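3-oxoacyl-[acyl-carrier-protein] synthase 3 (Micrococcus luteus NCTC 2665, PDB 4EWP) probably catalyses the first condensation of fatty acid synthesis, joining an acetyl group from acetyl-CoA to two carbons of malonyl-ACP. Local coordinates at residues A[320-333]-A[339-350]. Sequence-based numbering, arbitrary orientation.
Sequences LEENPELSGGLALQ and GLVYGAQVVRLP
Residues 330-333, the start of strand 330-337, run antiparallel to strand 341-348, at 156°, with Ala331 facing Val347 and Gln333 facing Gln345 as hydrogen-bonded pairs and Leu330-Arg348 and Leu332-Val346 as non-hydrogen-bonded ones. The ladder carries on beyond: Leu349 N gives a nearly straight bond to Gly329 O (2.8 Å), and Gly328 N donates to Leu349 O in a more bent one. These glycines end a type II turn; at the positive phi of Gly328 a side chain would jam against the preceding carbonyl. Leu349 is inserted between the turn and the strand: chi1 -62° sets CG anti to the carbonyl carbon and brings CD2 onto Ala331 CB (3.5 Å) and CD1 onto Leu326 CB (4.0 Å); the small Ala331 lets it come close. This hairpin lies in the C-terminal five-stranded mixed sheet of the thiolase fold. On the face of Ala331 and Val347, Gln333 NE2 donates to Gln345 OE1 (2.8 Å) from above the carbonyl plane, the amides turned 70° apart. Their remaining ends are also satisfied, Gln333 OE1 by Tyr126 and Gln345 NE2 by Ser188 and Cys127 O, so glutamines suit this buried place; the side chain of Gln333 lies about 8 Å from that of His275, a predicted active-site residue. On the other face, Leu330 CD2 sits over the centre of the Arg348 guanidinium, 3.5 Å above its plane, while Arg348 NE reaches Gly328 O (3.1 Å) in that plane. A methionine for Arg348 would probably leave Gly328 O without this donor and Leu330 without its flat cover. Leu5 of the second subunit packs on Val346.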
loop_
_atom_site.group_PDB
_atom_site.type_symbol
_atom_site.label_atom_id
_atom_site.label_comp_id
_atom_site.label_asym_id
_atom_site.label_seq_id
_atom_site.Cartn_x
_atom_site.Cartn_y
_atom_site.Cartn_z
ATOM N N LEU A 320 -25.350 -11.415 -4.811
ATOM C CA LEU A 320 -25.374 -12.538 -5.747
ATOM C C LEU A 320 -25.983 -13.788 -5.136
ATOM O O LEU A 320 -26.665 -14.547 -5.824
ATOM C CB LEU A 320 -23.976 -12.829 -6.274
ATOM C CG LEU A 320 -23.523 -11.736 -7.241
ATOM C CD1 LEU A 320 -22.008 -11.718 -7.435
ATOM C CD2 LEU A 320 -24.280 -11.845 -8.569
ATOM N N GLU A 321 -25.744 -14.014 -3.852
ATOM C CA GLU A 321 -26.396 -15.132 -3.203
ATOM C C GLU A 321 -27.906 -14.925 -3.197
ATOM O O GLU A 321 -28.656 -15.820 -3.577
ATOM C CB GLU A 321 -25.863 -15.345 -1.792
ATOM C CG GLU A 321 -24.671 -16.279 -1.740
ATOM C CD GLU A 321 -24.449 -16.840 -0.353
ATOM O OE1 GLU A 321 -25.189 -16.433 0.571
ATOM O OE2 GLU A 321 -23.539 -17.684 -0.191
ATOM N N GLU A 322 -28.349 -13.734 -2.802
ATOM C CA GLU A 322 -29.776 -13.457 -2.685
ATOM C C GLU A 322 -30.491 -13.328 -4.045
ATOM O O GLU A 322 -31.689 -13.610 -4.147
ATOM C CB GLU A 322 -30.012 -12.225 -1.808
ATOM C CG GLU A 322 -29.745 -12.485 -0.329
ATOM C CD GLU A 322 -29.764 -11.220 0.525
ATOM O OE1 GLU A 322 -30.071 -10.125 -0.002
ATOM O OE2 GLU A 322 -29.466 -11.324 1.732
ATOM N N ASN A 323 -29.754 -12.908 -5.076
ATOM C CA ASN A 323 -30.291 -12.796 -6.439
ATOM C C ASN A 323 -29.301 -13.321 -7.503
ATOM O O ASN A 323 -28.666 -12.532 -8.217
ATOM C CB ASN A 323 -30.682 -11.342 -6.784
ATOM C CG ASN A 323 -31.093 -10.507 -5.559
ATOM O OD1 ASN A 323 -30.258 -10.156 -4.712
ATOM N ND2 ASN A 323 -32.374 -10.141 -5.495
ATOM N N PRO A 324 -29.171 -14.654 -7.617
ATOM C CA PRO A 324 -28.210 -15.266 -8.546
ATOM C C PRO A 324 -28.317 -14.758 -9.984
ATOM O O PRO A 324 -27.336 -14.815 -10.730
ATOM C CB PRO A 324 -28.563 -16.755 -8.477
ATOM C CG PRO A 324 -29.090 -16.936 -7.099
ATOM C CD PRO A 324 -29.889 -15.674 -6.829
ATOM N N GLU A 325 -29.486 -14.262 -10.365
ATOM C CA GLU A 325 -29.717 -13.821 -11.740
ATOM C C GLU A 325 -28.998 -12.508 -12.097
ATOM O O GLU A 325 -28.972 -12.106 -13.267
ATOM C CB GLU A 325 -31.220 -13.695 -12.012
ATOM C CG GLU A 325 -31.898 -12.534 -11.282
ATOM C CD GLU A 325 -32.214 -12.822 -9.811
ATOM O OE1 GLU A 325 -32.064 -13.983 -9.369
ATOM O OE2 GLU A 325 -32.625 -11.878 -9.099
ATOM N N LEU A 326 -28.425 -11.837 -11.098
ATOM C CA LEU A 326 -27.678 -10.602 -11.343
ATOM C C LEU A 326 -26.331 -10.882 -12.018
ATOM O O LEU A 326 -25.735 -9.990 -12.628
ATOM C CB LEU A 326 -27.454 -9.830 -10.041
ATOM C CG LEU A 326 -28.681 -9.311 -9.292
ATOM C CD1 LEU A 326 -28.270 -8.820 -7.912
ATOM C CD2 LEU A 326 -29.397 -8.214 -10.071
ATOM N N SER A 327 -25.850 -12.117 -11.895
ATOM C CA SER A 327 -24.617 -12.536 -12.547
ATOM C C SER A 327 -24.676 -12.190 -14.026
ATOM O O SER A 327 -25.620 -12.554 -14.704
ATOM C CB SER A 327 -24.423 -14.041 -12.364
ATOM O OG SER A 327 -23.568 -14.584 -13.352
ATOM N N GLY A 328 -23.676 -11.469 -14.526
ATOM C CA GLY A 328 -23.686 -11.021 -15.913
ATOM C C GLY A 328 -24.278 -9.626 -16.074
ATOM O O GLY A 328 -24.230 -9.043 -17.162
ATOM N N GLY A 329 -24.849 -9.096 -14.992
ATOM C CA GLY A 329 -25.434 -7.765 -14.999
ATOM C C GLY A 329 -24.407 -6.703 -14.636
ATOM O O GLY A 329 -23.343 -7.022 -14.126
ATOM N N LEU A 330 -24.724 -5.440 -14.898
ATOM C CA LEU A 330 -23.812 -4.340 -14.585
ATOM C C LEU A 330 -24.039 -3.787 -13.180
ATOM O O LEU A 330 -25.176 -3.543 -12.776
ATOM C CB LEU A 330 -23.962 -3.206 -15.597
ATOM C CG LEU A 330 -23.649 -3.562 -17.049
ATOM C CD1 LEU A 330 -23.934 -2.364 -17.941
ATOM C CD2 LEU A 330 -22.204 -4.012 -17.177
ATOM N N ALA A 331 -22.944 -3.578 -12.454
ATOM C CA ALA A 331 -22.992 -3.000 -11.117
ATOM C C ALA A 331 -22.073 -1.786 -11.027
ATOM O O ALA A 331 -20.919 -1.827 -11.460
ATOM C CB ALA A 331 -22.587 -4.038 -10.075
ATOM N N LEU A 332 -22.598 -0.698 -10.473
ATOM C CA LEU A 332 -21.780 0.463 -10.151
ATOM C C LEU A 332 -21.241 0.262 -8.741
ATOM O O LEU A 332 -22.014 0.072 -7.795
ATOM C CB LEU A 332 -22.615 1.751 -10.215
ATOM C CG LEU A 332 -22.005 3.074 -9.737
ATOM C CD1 LEU A 332 -20.811 3.453 -10.600
ATOM C CD2 LEU A 332 -23.045 4.158 -9.785
ATOM N N GLN A 333 -19.923 0.282 -8.594
ATOM C CA GLN A 333 -19.317 0.194 -7.269
ATOM C C GLN A 333 -18.517 1.443 -7.039
ATOM O O GLN A 333 -17.835 1.932 -7.944
ATOM C CB GLN A 333 -18.432 -1.040 -7.133
ATOM C CG GLN A 333 -17.450 -1.177 -8.257
ATOM C CD GLN A 333 -16.646 -2.449 -8.131
ATOM O OE1 GLN A 333 -17.176 -3.496 -7.730
ATOM N NE2 GLN A 333 -15.350 -2.367 -8.453
ATOM N N GLY A 339 -8.579 10.302 3.784
ATOM C CA GLY A 339 -7.613 10.739 2.795
ATOM C C GLY A 339 -7.683 12.221 2.489
ATOM O O GLY A 339 -6.725 12.961 2.748
ATOM N N LEU A 340 -8.805 12.668 1.923
ATOM C CA LEU A 340 -9.903 11.794 1.541
ATOM C C LEU A 340 -9.559 11.110 0.210
ATOM O O LEU A 340 -8.834 11.671 -0.610
ATOM C CB LEU A 340 -11.180 12.624 1.405
ATOM C CG LEU A 340 -11.807 13.222 2.680
ATOM C CD1 LEU A 340 -12.821 14.325 2.356
ATOM C CD2 LEU A 340 -12.464 12.130 3.510
ATOM N N VAL A 341 -10.058 9.895 0.009
ATOM C CA VAL A 341 -9.879 9.198 -1.264
ATOM C C VAL A 341 -11.178 8.529 -1.716
ATOM O O VAL A 341 -12.046 8.217 -0.895
ATOM C CB VAL A 341 -8.745 8.141 -1.210
ATOM C CG1 VAL A 341 -7.390 8.813 -0.988
ATOM C CG2 VAL A 341 -9.032 7.080 -0.136
ATOM N N TYR A 342 -11.297 8.305 -3.023
ATOM C CA TYR A 342 -12.457 7.632 -3.598
ATOM C C TYR A 342 -12.103 6.881 -4.881
ATOM O O TYR A 342 -11.158 7.237 -5.575
ATOM C CB TYR A 342 -13.542 8.651 -3.920
ATOM C CG TYR A 342 -13.103 9.731 -4.885
ATOM C CD1 TYR A 342 -12.664 10.970 -4.428
ATOM C CD2 TYR A 342 -13.127 9.512 -6.254
ATOM C CE1 TYR A 342 -12.271 11.964 -5.314
ATOM C CE2 TYR A 342 -12.736 10.493 -7.143
ATOM C CZ TYR A 342 -12.306 11.715 -6.667
ATOM O OH TYR A 342 -11.920 12.687 -7.565
ATOM N N GLY A 343 -12.892 5.864 -5.207
ATOM C CA GLY A 343 -12.720 5.129 -6.446
ATOM C C GLY A 343 -14.037 4.508 -6.895
ATOM O O GLY A 343 -14.833 4.056 -6.054
ATOM N N ALA A 344 -14.274 4.496 -8.209
ATOM C CA ALA A 344 -15.498 3.931 -8.762
ATOM C C ALA A 344 -15.294 3.260 -10.118
ATOM O O ALA A 344 -14.467 3.705 -10.920
ATOM C CB ALA A 344 -16.584 5.015 -8.880
ATOM N N GLN A 345 -16.087 2.219 -10.371
ATOM C CA GLN A 345 -16.124 1.529 -11.661
ATOM C C GLN A 345 -17.509 0.970 -11.918
ATOM O O GLN A 345 -18.258 0.674 -10.986
ATOM C CB GLN A 345 -15.159 0.334 -11.685
ATOM C CG GLN A 345 -13.723 0.661 -11.479
ATOM C CD GLN A 345 -13.284 0.490 -10.038
ATOM O OE1 GLN A 345 -14.040 0.026 -9.180
ATOM N NE2 GLN A 345 -12.043 0.862 -9.767
ATOM N N VAL A 346 -17.839 0.783 -13.184
ATOM C CA VAL A 346 -18.951 -0.091 -13.521
ATOM C C VAL A 346 -18.365 -1.463 -13.859
ATOM O O VAL A 346 -17.374 -1.577 -14.602
ATOM C CB VAL A 346 -19.789 0.465 -14.673
ATOM C CG1 VAL A 346 -20.820 -0.558 -15.120
ATOM C CG2 VAL A 346 -20.470 1.785 -14.236
ATOM N N VAL A 347 -18.933 -2.503 -13.267
ATOM C CA VAL A 347 -18.403 -3.838 -13.478
ATOM C C VAL A 347 -19.501 -4.809 -13.878
ATOM O O VAL A 347 -20.630 -4.691 -13.431
ATOM C CB VAL A 347 -17.665 -4.385 -12.235
ATOM C CG1 VAL A 347 -16.484 -3.477 -11.857
ATOM C CG2 VAL A 347 -18.626 -4.573 -11.065
ATOM N N ARG A 348 -19.152 -5.751 -14.749
ATOM C CA ARG A 348 -20.018 -6.874 -15.075
ATOM C C ARG A 348 -19.899 -7.913 -13.960
ATOM O O ARG A 348 -18.824 -8.467 -13.737
ATOM C CB ARG A 348 -19.577 -7.471 -16.403
ATOM C CG ARG A 348 -20.522 -8.506 -16.970
ATOM C CD ARG A 348 -20.659 -8.334 -18.467
ATOM N NE ARG A 348 -21.932 -7.698 -18.789
ATOM C CZ ARG A 348 -22.073 -6.671 -19.622
ATOM N NH1 ARG A 348 -21.009 -6.153 -20.230
ATOM N NH2 ARG A 348 -23.280 -6.162 -19.844
ATOM N N LEU A 349 -20.992 -8.183 -13.252
ATOM C CA LEU A 349 -20.913 -9.068 -12.093
ATOM C C LEU A 349 -20.592 -10.493 -12.512
ATOM O O LEU A 349 -21.083 -10.969 -13.538
ATOM C CB LEU A 349 -22.208 -9.027 -11.295
ATOM C CG LEU A 349 -22.580 -7.674 -10.687
ATOM C CD1 LEU A 349 -24.071 -7.646 -10.303
ATOM C CD2 LEU A 349 -21.697 -7.376 -9.501
ATOM N N PRO A 350 -19.760 -11.183 -11.718
ATOM C CA PRO A 350 -19.324 -12.562 -12.008
ATOM C C PRO A 350 -20.459 -13.587 -11.972
ATOM O O PRO A 350 -21.415 -13.356 -11.236
ATOM C CB PRO A 350 -18.308 -12.860 -10.898
ATOM C CG PRO A 350 -18.614 -11.851 -9.792
ATOM C CD PRO A 350 -19.141 -10.632 -10.499
#